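PDB 2AH5: COG0546: Predicted phosphatases, which is of unknown function but probably acts as a haloacid dehalogenase-like phosphatase, hydrolysing phosphate monoesters. Local coordinates for residues 7-12 and 124-129; 28-31 and 36-39; 50-55 and 62-67; 141-146 and 173-178. All coordinates share one frame; numbering follows the deposited sequence.

Contacts 1 and 4 are buried and belong to the parallel sheet of the core; contacts 2 and 3 are partly buried and lie in the helical region inserted between strands 6-9 and 102-106. Contact 1 joins two aromatic rings beside the sheet, and contact 4 packs helix 139-149 against the end of helix 164-173. The two meet at Phe-8, whose CZ is 3.7 Å from Ala-146 CB. Contacts 2 and 3 also touch, Phe-30 CZ lying 3.9 Å from Phe-55 CE2. No hydrogen bond crosses any of the four. They differ in what meets an aromatic face: a ring edge in contact 1, a proline methylene in contact 2, and methyl groups in contacts 3 and 4.

Contact 1 of 4, residues 7-12 and 124-129; sequences IFFDLD and HFFDGI
Phe-9 and Phe-126 form an offset edge-to-face pair beside the parallel sheet of the Rossmann-like core of the haloacid dehalogenase fold. Phe-9 ends strand 6-9, and Phe-126 comes shortly ahead of strand 128-132, with strand 102-106 lying between these two strands. The aromatic evidence is threefold: the ring centroids are 5.9 Å apart, the planes stand at 79°, and the edge of Phe-126 is directed at the face of Phe-9. Both rings leave the backbone with CG beside the N and anti to the carbonyl carbon (chi1 -74° for Phe-9). The shortest approach, Phe-9 CD1 to Phe-126 CE1 at 3.8 Å, lies in the plane of the Phe-126 ring.

Apolar packing completes the setting. Phe-126 carries its own neighbour, Phe-125 CB, over one face toward the rim, and it also touches Leu-102 and Ile-104 of the intervening strand. Phe-9 packs on Leu-96 of helix 89-97 and on Ile-160. The rings therefore bridge laterally across the middle strand.

No hydrogen bond joins the two segments; just past strand 6-9, Asp-10 and Asp-12 fit the DxDx(T/V) signature of this family and are probably its catalytic aspartates. Asp-12 OD1 meets Lys-108 NZ in a salt bridge and Ser-18 OG in a hydrogen bond. Leu-11 N donates to Asp-10 OD1 over 2.9 Å, bent to 141° at the hydrogen and reaching the oxygen on its anti side.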
loop_
_atom_site.group_PDB
_atom_site.type_symbol
_atom_site.label_atom_id
_atom_site.label_comp_id
_atom_site.label_asym_id
_atom_site.label_seq_id
_atom_site.Cartn_x
_atom_site.Cartn_y
_atom_site.Cartn_z
ATOM N N ILE A 7 6.738 -9.592 9.666
ATOM C CA ILE A 7 6.918 -8.378 8.879
ATOM C C ILE A 7 5.702 -8.138 7.973
ATOM O O ILE A 7 5.300 -9.039 7.215
ATOM C CB ILE A 7 8.214 -8.424 8.035
ATOM C CG1 ILE A 7 9.450 -8.700 8.920
ATOM C CG2 ILE A 7 8.355 -7.123 7.251
ATOM C CD1 ILE A 7 10.793 -8.702 8.142
ATOM N N PHE A 8 5.096 -6.945 8.095
ATOM C CA PHE A 8 3.926 -6.545 7.295
ATOM C C PHE A 8 4.376 -5.576 6.189
ATOM O O PHE A 8 5.164 -4.670 6.449
ATOM C CB PHE A 8 2.878 -5.806 8.156
ATOM C CG PHE A 8 2.279 -6.629 9.275
ATOM C CD1 PHE A 8 2.480 -8.011 9.360
ATOM C CD2 PHE A 8 1.446 -6.004 10.216
ATOM C CE1 PHE A 8 1.889 -8.763 10.392
ATOM C CE2 PHE A 8 0.836 -6.753 11.243
ATOM C CZ PHE A 8 1.063 -8.118 11.338
ATOM N N PHE A 9 3.802 -5.713 4.998
ATOM C CA PHE A 9 4.139 -4.844 3.885
ATOM C C PHE A 9 2.889 -4.154 3.349
ATOM O O PHE A 9 1.852 -4.813 3.201
ATOM C CB PHE A 9 4.693 -5.677 2.753
ATOM C CG PHE A 9 6.071 -6.178 2.994
ATOM C CD1 PHE A 9 6.263 -7.360 3.676
ATOM C CD2 PHE A 9 7.160 -5.473 2.518
ATOM C CE1 PHE A 9 7.550 -7.844 3.885
ATOM C CE2 PHE A 9 8.467 -5.968 2.707
ATOM C CZ PHE A 9 8.636 -7.141 3.399
ATOM N N ASP A 10 2.967 -2.852 3.069
ATOM C CA ASP A 10 1.979 -2.208 2.172
ATOM C C ASP A 10 2.253 -2.789 0.759
ATOM O O ASP A 10 3.322 -3.335 0.515
ATOM C CB ASP A 10 2.130 -0.664 2.166
ATOM C CG ASP A 10 0.843 0.065 1.703
ATOM O OD1 ASP A 10 -0.123 -0.585 1.234
ATOM O OD2 ASP A 10 0.791 1.317 1.809
ATOM N N LEU A 11 1.297 -2.675 -0.157
ATOM C CA LEU A 11 1.393 -3.298 -1.493
ATOM C C LEU A 11 1.744 -2.220 -2.495
ATOM O O LEU A 11 2.891 -2.095 -2.864
ATOM C CB LEU A 11 0.069 -3.984 -1.886
ATOM C CG LEU A 11 0.041 -4.767 -3.206
ATOM C CD1 LEU A 11 1.159 -5.809 -3.271
ATOM C CD2 LEU A 11 -1.335 -5.451 -3.369
ATOM N N ASP A 12 0.746 -1.444 -2.926
ATOM C CA ASP A 12 0.959 -0.311 -3.831
ATOM C C ASP A 12 1.927 0.688 -3.232
ATOM O O ASP A 12 1.812 1.031 -2.067
ATOM C CB ASP A 12 -0.354 0.426 -4.087
ATOM C CG ASP A 12 -1.386 -0.453 -4.669
ATOM O OD1 ASP A 12 -1.362 -0.622 -5.888
ATOM O OD2 ASP A 12 -2.206 -1.014 -3.904
ATOM N N HIS A 124 3.641 -15.914 -3.459
ATOM C CA HIS A 124 4.210 -17.047 -2.752
ATOM C C HIS A 124 5.164 -16.715 -1.576
ATOM O O HIS A 124 5.498 -17.604 -0.756
ATOM C CB HIS A 124 4.862 -17.997 -3.749
ATOM C CG HIS A 124 6.149 -17.490 -4.323
ATOM N ND1 HIS A 124 6.186 -16.627 -5.393
ATOM C CD2 HIS A 124 7.440 -17.740 -3.997
ATOM C CE1 HIS A 124 7.442 -16.356 -5.696
ATOM N NE2 HIS A 124 8.224 -17.004 -4.856
ATOM N N PHE A 125 5.598 -15.464 -1.477
ATOM C CA PHE A 125 6.479 -15.044 -0.390
ATOM C C PHE A 125 5.722 -14.763 0.910
ATOM O O PHE A 125 6.348 -14.526 1.939
ATOM C CB PHE A 125 7.223 -13.768 -0.760
ATOM C CG PHE A 125 8.262 -13.961 -1.818
ATOM C CD1 PHE A 125 9.433 -14.670 -1.545
ATOM C CD2 PHE A 125 8.066 -13.452 -3.082
ATOM C CE1 PHE A 125 10.406 -14.837 -2.524
ATOM C CE2 PHE A 125 9.017 -13.621 -4.065
ATOM C CZ PHE A 125 10.188 -14.296 -3.795
ATOM N N PHE A 126 4.392 -14.714 0.831
ATOM C CA PHE A 126 3.576 -14.303 1.977
ATOM C C PHE A 126 2.810 -15.416 2.683
ATOM O O PHE A 126 2.272 -16.317 2.040
ATOM C CB PHE A 126 2.638 -13.140 1.554
ATOM C CG PHE A 126 3.393 -11.964 1.013
ATOM C CD1 PHE A 126 3.969 -11.056 1.888
ATOM C CD2 PHE A 126 3.606 -11.821 -0.358
ATOM C CE1 PHE A 126 4.743 -9.995 1.418
ATOM C CE2 PHE A 126 4.340 -10.752 -0.849
ATOM C CZ PHE A 126 4.927 -9.834 0.054
ATOM N N ASP A 127 2.720 -15.319 4.010
ATOM C CA ASP A 127 1.900 -16.258 4.786
ATOM C C ASP A 127 0.457 -15.795 4.950
ATOM O O ASP A 127 -0.369 -16.540 5.480
ATOM C CB ASP A 127 2.498 -16.501 6.153
ATOM C CG ASP A 127 3.762 -17.355 6.100
ATOM O OD1 ASP A 127 4.241 -17.715 4.997
ATOM O OD2 ASP A 127 4.268 -17.660 7.194
ATOM N N GLY A 128 0.166 -14.577 4.487
ATOM C CA GLY A 128 -1.184 -14.027 4.528
ATOM C C GLY A 128 -1.223 -12.741 3.742
ATOM O O GLY A 128 -0.238 -12.025 3.685
ATOM N N ILE A 129 -2.362 -12.472 3.123
ATOM C CA ILE A 129 -2.583 -11.233 2.426
ATOM C C ILE A 129 -3.934 -10.703 2.904
ATOM O O ILE A 129 -4.977 -11.362 2.731
ATOM C CB ILE A 129 -2.582 -11.421 0.888
ATOM C CG1 ILE A 129 -1.228 -11.962 0.398
ATOM C CG2 ILE A 129 -3.000 -10.076 0.171
ATOM C CD1 ILE A 129 -1.131 -12.111 -1.109
#

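Contact 2 of 4, residues 28-31 and 36-39; sequences YTFK and PSPD
Phe-30 meets Pro-38 because its first torsion, chi1 -58°, places CG beside the backbone N and anti to the carbonyl carbon, sending the ring off helix 19-33 toward the returning chain; Ser-37, with OG anti to its N (chi1 178°), swings its hydroxyl forward along that chain. Pro-38 CD lies over one face of the ring. That carbon is 3.4 Å from Phe-30 CE2 and 3.6 Å from Phe-30 CD2 but 3.9 Å from Phe-30 CZ, which locates it above the CD2-CE2 side of the ring. The two side chains cross at about a right angle. Farther along the same side, Ser-37 CA approaches Phe-30 CD2 obliquely at 4.0 Å.

The Ser-37 torsion serves the loop itself. Ser-37 OG donates to Pro-38 O over 3.0 Å, arriving in the carbonyl plane on a lone pair with a C=O...O angle of 132°. One residue on, Asp-39 N-caps helix 40-45 through a bond from Thr-42 N to its OD1. Phe-30 is thus the buried anchor against which the loop between helices 19-33 and 40-45 folds back, with Val-35 and Cys-58 also touching its side chain.

No hydrogen bond crosses between the segments, so the attachment rests on van der Waals packing, chiefly of a proline methylene on an aromatic face, while the polar bonds act within the loop and at the helix start.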
loop_
_atom_site.group_PDB
_atom_site.type_symbol
_atom_site.label_atom_id
_atom_site.label_comp_id
_atom_site.label_asym_id
_atom_site.label_seq_id
_atom_site.Cartn_x
_atom_site.Cartn_y
_atom_site.Cartn_z
ATOM N N TYR A 28 -8.853 8.050 -17.208
ATOM C CA TYR A 28 -10.045 7.447 -17.851
ATOM C C TYR A 28 -11.314 8.030 -17.253
ATOM O O TYR A 28 -12.283 8.337 -17.975
ATOM C CB TYR A 28 -10.061 5.897 -17.723
ATOM C CG TYR A 28 -11.309 5.295 -18.346
ATOM C CD1 TYR A 28 -11.453 5.251 -19.734
ATOM C CD2 TYR A 28 -12.384 4.857 -17.546
ATOM C CE1 TYR A 28 -12.610 4.718 -20.328
ATOM C CE2 TYR A 28 -13.547 4.323 -18.127
ATOM C CZ TYR A 28 -13.650 4.274 -19.516
ATOM O OH TYR A 28 -14.793 3.790 -20.116
ATOM N N THR A 29 -11.328 8.165 -15.923
ATOM C CA THR A 29 -12.502 8.704 -15.227
ATOM C C THR A 29 -12.797 10.138 -15.631
ATOM O O THR A 29 -13.923 10.455 -15.978
ATOM C CB THR A 29 -12.381 8.553 -13.694
ATOM O OG1 THR A 29 -12.147 7.172 -13.396
ATOM C CG2 THR A 29 -13.702 9.001 -12.983
ATOM N N PHE A 30 -11.785 10.999 -15.592
ATOM C CA PHE A 30 -11.955 12.388 -16.021
ATOM C C PHE A 30 -12.361 12.512 -17.497
ATOM O O PHE A 30 -13.210 13.364 -17.824
ATOM C CB PHE A 30 -10.712 13.210 -15.693
ATOM C CG PHE A 30 -10.363 13.207 -14.210
ATOM C CD1 PHE A 30 -11.307 13.582 -13.255
ATOM C CD2 PHE A 30 -9.096 12.844 -13.785
ATOM C CE1 PHE A 30 -10.986 13.586 -11.870
ATOM C CE2 PHE A 30 -8.767 12.832 -12.424
ATOM C CZ PHE A 30 -9.724 13.201 -11.464
ATOM N N LYS A 31 -11.781 11.685 -18.369
ATOM C CA LYS A 31 -12.226 11.616 -19.784
ATOM C C LYS A 31 -13.741 11.296 -19.866
ATOM O O LYS A 31 -14.493 11.953 -20.578
ATOM C CB LYS A 31 -11.411 10.588 -20.578
ATOM C CG LYS A 31 -12.064 10.194 -21.938
ATOM C CD LYS A 31 -11.298 9.140 -22.683
ATOM C CE LYS A 31 -12.028 8.784 -23.968
ATOM N NZ LYS A 31 -11.184 7.979 -24.908
ATOM N N PRO A 36 -11.231 18.283 -17.325
ATOM C CA PRO A 36 -9.785 18.187 -17.510
ATOM C C PRO A 36 -9.139 17.319 -16.435
ATOM O O PRO A 36 -9.566 17.338 -15.252
ATOM C CB PRO A 36 -9.316 19.650 -17.423
ATOM C CG PRO A 36 -10.560 20.453 -17.839
ATOM C CD PRO A 36 -11.676 19.680 -17.169
ATOM N N SER A 37 -8.153 16.531 -16.848
ATOM C CA SER A 37 -7.356 15.777 -15.902
ATOM C C SER A 37 -6.408 16.714 -15.145
ATOM O O SER A 37 -5.791 17.595 -15.754
ATOM C CB SER A 37 -6.538 14.717 -16.635
ATOM O OG SER A 37 -5.719 14.011 -15.717
ATOM N N PRO A 38 -6.274 16.518 -13.817
ATOM C CA PRO A 38 -5.174 17.130 -13.060
ATOM C C PRO A 38 -3.798 16.687 -13.579
ATOM O O PRO A 38 -3.683 15.676 -14.290
ATOM C CB PRO A 38 -5.362 16.536 -11.651
ATOM C CG PRO A 38 -6.754 16.190 -11.555
ATOM C CD PRO A 38 -7.153 15.732 -12.940
ATOM N N ASP A 39 -2.752 17.420 -13.210
ATOM C CA ASP A 39 -1.404 17.062 -13.656
ATOM C C ASP A 39 -0.848 15.818 -12.935
ATOM O O ASP A 39 -1.441 15.327 -11.962
ATOM C CB ASP A 39 -0.447 18.278 -13.588
ATOM C CG ASP A 39 -0.243 18.817 -12.164
ATOM O OD1 ASP A 39 -0.294 18.031 -11.191
ATOM O OD2 ASP A 39 0.003 20.041 -12.016
#

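Contact 3 of 4, residues 50-55 and 62-67; sequences PLESSF and DQISEA
Ala-67 sets its CB almost exactly over the centre of the Phe-55 ring, a CH-pi contact of 3.6 Å to the centroid and only 5° off the ring normal. The helix backbone joins in at the rim, where Ala-67 O is 3.7 Å from Phe-55 CE1. One turn earlier Ile-64 reaches the base of the same phenylalanine: with chi2 at -42° its chain bends, and CD1 comes to 3.5 Å from Phe-55 O and 3.8 Å from Phe-55 CB. The other branch of Ile-64, CG2, turns to Glu-52 and touches its CA at 3.9 Å, beside the aliphatic start of that side chain.

Around this shell, helical bonds set the positions. Phe-55 N donates to Leu-51 O, and Ala-67 N donates to Gln-63 O at 2.9 Å. Phe-26 of helix 19-33 pairs edge-to-face with Phe-55, and Thr-29 of that helix also touches the ring. Leu-59 of the connecting loop packs on both Ile-64 and Ala-67.

Helices 51-56 and 64-79, joined by a short loop and backed by helix 19-33, form an all-helical bundle inserted after the first core strand, consistent with the cap domain of many haloacid dehalogenase-like phosphatases.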
loop_
_atom_site.group_PDB
_atom_site.type_symbol
_atom_site.label_atom_id
_atom_site.label_comp_id
_atom_site.label_asym_id
_atom_site.label_seq_id
_atom_site.Cartn_x
_atom_site.Cartn_y
_atom_site.Cartn_z
ATOM N N PRO A 50 -7.913 7.488 0.385
ATOM C CA PRO A 50 -9.105 6.841 -0.159
ATOM C C PRO A 50 -9.535 7.498 -1.486
ATOM O O PRO A 50 -9.400 8.714 -1.668
ATOM C CB PRO A 50 -10.172 7.077 0.921
ATOM C CG PRO A 50 -9.410 7.314 2.176
ATOM C CD PRO A 50 -8.149 8.010 1.745
ATOM N N LEU A 51 -10.029 6.674 -2.398
ATOM C CA LEU A 51 -10.500 7.124 -3.705
ATOM C C LEU A 51 -11.525 8.272 -3.617
ATOM O O LEU A 51 -11.410 9.298 -4.321
ATOM C CB LEU A 51 -11.093 5.920 -4.446
ATOM C CG LEU A 51 -11.069 5.908 -5.963
ATOM C CD1 LEU A 51 -9.652 6.137 -6.543
ATOM C CD2 LEU A 51 -11.662 4.584 -6.460
ATOM N N GLU A 52 -12.517 8.090 -2.742
ATOM C CA GLU A 52 -13.574 9.082 -2.549
ATOM C C GLU A 52 -12.995 10.427 -2.117
ATOM O O GLU A 52 -13.423 11.473 -2.612
ATOM C CB GLU A 52 -14.636 8.583 -1.564
ATOM C CG GLU A 52 -15.429 7.371 -2.085
ATOM C CD GLU A 52 -14.878 6.009 -1.643
ATOM O OE1 GLU A 52 -13.649 5.863 -1.365
ATOM O OE2 GLU A 52 -15.709 5.067 -1.570
ATOM N N SER A 53 -11.983 10.389 -1.253
ATOM C CA SER A 53 -11.319 11.608 -0.798
ATOM C C SER A 53 -10.601 12.357 -1.923
ATOM O O SER A 53 -10.702 13.586 -2.030
ATOM C CB SER A 53 -10.343 11.292 0.329
ATOM O OG SER A 53 -9.914 12.502 0.936
ATOM N N SER A 54 -9.870 11.616 -2.757
ATOM C CA SER A 54 -9.216 12.199 -3.922
ATOM C C SER A 54 -10.190 12.843 -4.887
ATOM O O SER A 54 -9.991 13.992 -5.274
ATOM C CB SER A 54 -8.356 11.163 -4.642
ATOM O OG SER A 54 -7.265 10.795 -3.808
ATOM N N PHE A 55 -11.226 12.106 -5.289
ATOM C CA PHE A 55 -12.232 12.656 -6.203
ATOM C C PHE A 55 -12.953 13.870 -5.609
ATOM O O PHE A 55 -13.342 14.783 -6.334
ATOM C CB PHE A 55 -13.254 11.594 -6.616
ATOM C CG PHE A 55 -12.766 10.655 -7.707
ATOM C CD1 PHE A 55 -12.846 9.279 -7.533
ATOM C CD2 PHE A 55 -12.270 11.151 -8.917
ATOM C CE1 PHE A 55 -12.432 8.400 -8.532
ATOM C CE2 PHE A 55 -11.841 10.278 -9.924
ATOM C CZ PHE A 55 -11.915 8.896 -9.728
ATOM N N ASP A 62 -21.924 15.291 -5.618
ATOM C CA ASP A 62 -22.926 14.468 -6.307
ATOM C C ASP A 62 -22.343 13.549 -7.389
ATOM O O ASP A 62 -23.024 12.627 -7.843
ATOM C CB ASP A 62 -23.987 15.359 -6.951
ATOM C CG ASP A 62 -23.373 16.481 -7.767
ATOM O OD1 ASP A 62 -23.000 17.511 -7.159
ATOM O OD2 ASP A 62 -23.245 16.331 -9.007
ATOM N N GLN A 63 -21.103 13.798 -7.807
ATOM C CA GLN A 63 -20.469 12.961 -8.845
ATOM C C GLN A 63 -19.459 11.913 -8.333
ATOM O O GLN A 63 -18.961 11.100 -9.124
ATOM C CB GLN A 63 -19.835 13.827 -9.928
ATOM C CG GLN A 63 -20.826 14.243 -11.008
ATOM C CD GLN A 63 -20.165 14.593 -12.326
ATOM O OE1 GLN A 63 -19.257 15.432 -12.383
ATOM N NE2 GLN A 63 -20.629 13.954 -13.409
ATOM N N ILE A 64 -19.176 11.922 -7.028
ATOM C CA ILE A 64 -18.106 11.063 -6.475
ATOM C C ILE A 64 -18.382 9.591 -6.691
ATOM O O ILE A 64 -17.484 8.850 -7.114
ATOM C CB ILE A 64 -17.833 11.311 -4.947
ATOM C CG1 ILE A 64 -17.464 12.772 -4.680
ATOM C CG2 ILE A 64 -16.745 10.370 -4.421
ATOM C CD1 ILE A 64 -16.524 13.357 -5.674
ATOM N N SER A 65 -19.603 9.164 -6.366
ATOM C CA SER A 65 -20.010 7.761 -6.487
ATOM C C SER A 65 -19.868 7.265 -7.925
ATOM O O SER A 65 -19.347 6.172 -8.166
ATOM C CB SER A 65 -21.453 7.573 -5.991
ATOM O OG SER A 65 -21.820 6.207 -6.043
ATOM N N GLU A 66 -20.325 8.077 -8.880
ATOM C CA GLU A 66 -20.167 7.744 -10.311
ATOM C C GLU A 66 -18.683 7.642 -10.683
ATOM O O GLU A 66 -18.264 6.706 -11.377
ATOM C CB GLU A 66 -20.840 8.807 -11.183
ATOM C CG GLU A 66 -20.704 8.591 -12.696
ATOM C CD GLU A 66 -21.210 9.780 -13.514
ATOM O OE1 GLU A 66 -21.603 10.799 -12.926
ATOM O OE2 GLU A 66 -21.190 9.710 -14.758
ATOM N N ALA A 67 -17.908 8.632 -10.244
ATOM C CA ALA A 67 -16.448 8.629 -10.467
ATOM C C ALA A 67 -15.790 7.356 -9.927
ATOM O O ALA A 67 -15.012 6.727 -10.629
ATOM C CB ALA A 67 -15.797 9.865 -9.868
#

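Contact 4 of 4, residues 141-146 and 173-178; sequences DVIHQA and TGIQKL
His-144 spreads its imidazole over the methyl of Thr-173: CG2 is 3.8 Å from the ring centroid and 13° off the normal, a CH-pi contact that the nearly equal distances from CG2 to the ring atoms confirm. The two side chains run past each other in opposite directions, with the methyl over the centre of the ring.

Ile-143, one residue earlier on the helix, meets the other flank of the threonine. Its CG2 lies 3.4 Å from Thr-173 OG1 and 3.6 Å from Thr-173 CG2, with the two side chains crossing at about a right angle. Thr-173 serves both neighbours because chi1 of 53° puts OG1 between its own N and carbonyl carbon and leaves CG2 anti to that carbon. The hydroxyl, although pressed against a methyl, is satisfied within its own helix by a hydrogen bond to Gly-169 O.

Ile-175 closes the apolar group, its CD1 3.9 Å from Ile-143 CG2 and 4.0 Å from Ile-143 CD1. Between the two partners on this segment, Gly-174 leaves the helix with phi of 82°, turning the chain from helix 164-173 into strand 176-180.

Helix 139-149 therefore lies against the C-terminal end of helix 164-173 on one face of the parallel sheet. Beneath them, Ile-143 and Ile-175 both rest on Ile-159 of strand 157-161 and on Phe-8 of strand 6-9, while Gln-176 and Leu-178 bond through their backbones to strand 157-161.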
loop_
_atom_site.group_PDB
_atom_site.type_symbol
_atom_site.label_atom_id
_atom_site.label_comp_id
_atom_site.label_asym_id
_atom_site.label_seq_id
_atom_site.Cartn_x
_atom_site.Cartn_y
_atom_site.Cartn_z
ATOM N N ASP A 141 -7.367 -1.262 11.058
ATOM C CA ASP A 141 -8.227 -2.467 11.128
ATOM C C ASP A 141 -7.581 -3.674 10.424
ATOM O O ASP A 141 -7.602 -4.816 10.940
ATOM C CB ASP A 141 -9.580 -2.156 10.506
ATOM C CG ASP A 141 -10.213 -0.907 11.103
ATOM O OD1 ASP A 141 -10.426 -0.883 12.329
ATOM O OD2 ASP A 141 -10.445 0.061 10.351
ATOM N N VAL A 142 -6.953 -3.406 9.282
ATOM C CA VAL A 142 -6.260 -4.449 8.525
ATOM C C VAL A 142 -5.089 -5.008 9.352
ATOM O O VAL A 142 -4.910 -6.225 9.477
ATOM C CB VAL A 142 -5.788 -3.897 7.140
ATOM C CG1 VAL A 142 -5.016 -4.952 6.371
ATOM C CG2 VAL A 142 -6.999 -3.419 6.313
ATOM N N ILE A 143 -4.323 -4.106 9.953
ATOM C CA ILE A 143 -3.189 -4.481 10.807
ATOM C C ILE A 143 -3.696 -5.306 12.009
ATOM O O ILE A 143 -3.143 -6.380 12.314
ATOM C CB ILE A 143 -2.421 -3.217 11.279
ATOM C CG1 ILE A 143 -1.708 -2.536 10.096
ATOM C CG2 ILE A 143 -1.450 -3.533 12.407
ATOM C CD1 ILE A 143 -0.994 -1.226 10.393
ATOM N N HIS A 144 -4.748 -4.811 12.675
ATOM C CA HIS A 144 -5.394 -5.590 13.745
ATOM C C HIS A 144 -5.752 -7.006 13.298
ATOM O O HIS A 144 -5.503 -7.975 14.015
ATOM C CB HIS A 144 -6.674 -4.909 14.262
ATOM C CG HIS A 144 -6.429 -3.811 15.261
ATOM N ND1 HIS A 144 -5.618 -3.964 16.371
ATOM C CD2 HIS A 144 -6.897 -2.541 15.311
ATOM C CE1 HIS A 144 -5.594 -2.832 17.054
ATOM N NE2 HIS A 144 -6.365 -1.956 16.434
ATOM N N GLN A 145 -6.376 -7.117 12.135
ATOM C CA GLN A 145 -6.763 -8.419 11.621
ATOM C C GLN A 145 -5.537 -9.345 11.422
ATOM O O GLN A 145 -5.565 -10.523 11.832
ATOM C CB GLN A 145 -7.541 -8.259 10.327
ATOM C CG GLN A 145 -8.000 -9.605 9.789
ATOM C CD GLN A 145 -8.851 -9.514 8.554
ATOM O OE1 GLN A 145 -9.100 -8.423 8.022
ATOM N NE2 GLN A 145 -9.331 -10.679 8.091
ATOM N N ALA A 146 -4.494 -8.821 10.773
ATOM C CA ALA A 146 -3.244 -9.564 10.574
ATOM C C ALA A 146 -2.662 -10.049 11.910
ATOM O O ALA A 146 -2.325 -11.229 12.056
ATOM C CB ALA A 146 -2.205 -8.731 9.778
ATOM N N THR A 173 -1.942 0.977 16.258
ATOM C CA THR A 173 -2.002 -0.445 16.604
ATOM C C THR A 173 -0.835 -0.852 17.496
ATOM O O THR A 173 -0.817 -1.949 18.044
ATOM C CB THR A 173 -1.966 -1.321 15.334
ATOM O OG1 THR A 173 -0.837 -0.946 14.544
ATOM C CG2 THR A 173 -3.230 -1.152 14.519
ATOM N N GLY A 174 0.144 0.033 17.649
ATOM C CA GLY A 174 1.321 -0.282 18.456
ATOM C C GLY A 174 2.430 -1.105 17.794
ATOM O O GLY A 174 3.322 -1.606 18.473
ATOM N N ILE A 175 2.399 -1.252 16.471
ATOM C CA ILE A 175 3.492 -2.002 15.815
ATOM C C ILE A 175 4.579 -1.011 15.398
ATOM O O ILE A 175 4.343 0.204 15.357
ATOM C CB ILE A 175 3.013 -2.826 14.581
ATOM C CG1 ILE A 175 2.525 -1.896 13.465
ATOM C CG2 ILE A 175 1.883 -3.831 14.971
ATOM C CD1 ILE A 175 2.293 -2.594 12.126
ATOM N N GLN A 176 5.767 -1.511 15.084
ATOM C CA GLN A 176 6.819 -0.614 14.630
ATOM C C GLN A 176 6.533 -0.180 13.175
ATOM O O GLN A 176 5.717 -0.792 12.483
ATOM C CB GLN A 176 8.169 -1.288 14.725
ATOM C CG GLN A 176 8.744 -1.383 16.160
ATOM C CD GLN A 176 10.130 -1.949 16.151
ATOM O OE1 GLN A 176 10.963 -1.552 15.330
ATOM N NE2 GLN A 176 10.392 -2.904 17.040
ATOM N N LYS A 177 7.200 0.886 12.738
ATOM C CA LYS A 177 6.983 1.468 11.400
ATOM C C LYS A 177 8.323 1.720 10.742
ATOM O O LYS A 177 9.224 2.342 11.338
ATOM C CB LYS A 177 6.121 2.752 11.448
ATOM C CG LYS A 177 6.156 3.507 12.791
ATOM C CD LYS A 177 5.469 4.872 12.708
ATOM C CE LYS A 177 5.030 5.390 14.071
ATOM N NZ LYS A 177 6.186 5.755 14.972
ATOM N N LEU A 178 8.445 1.197 9.523
ATOM C CA LEU A 178 9.627 1.375 8.704
ATOM C C LEU A 178 9.217 2.131 7.437
ATOM O O LEU A 178 8.476 1.589 6.582
ATOM C CB LEU A 178 10.231 0.018 8.348
ATOM C CG LEU A 178 11.671 0.020 7.785
ATOM C CD1 LEU A 178 12.291 -1.347 7.982
ATOM C CD2 LEU A 178 11.768 0.465 6.332
#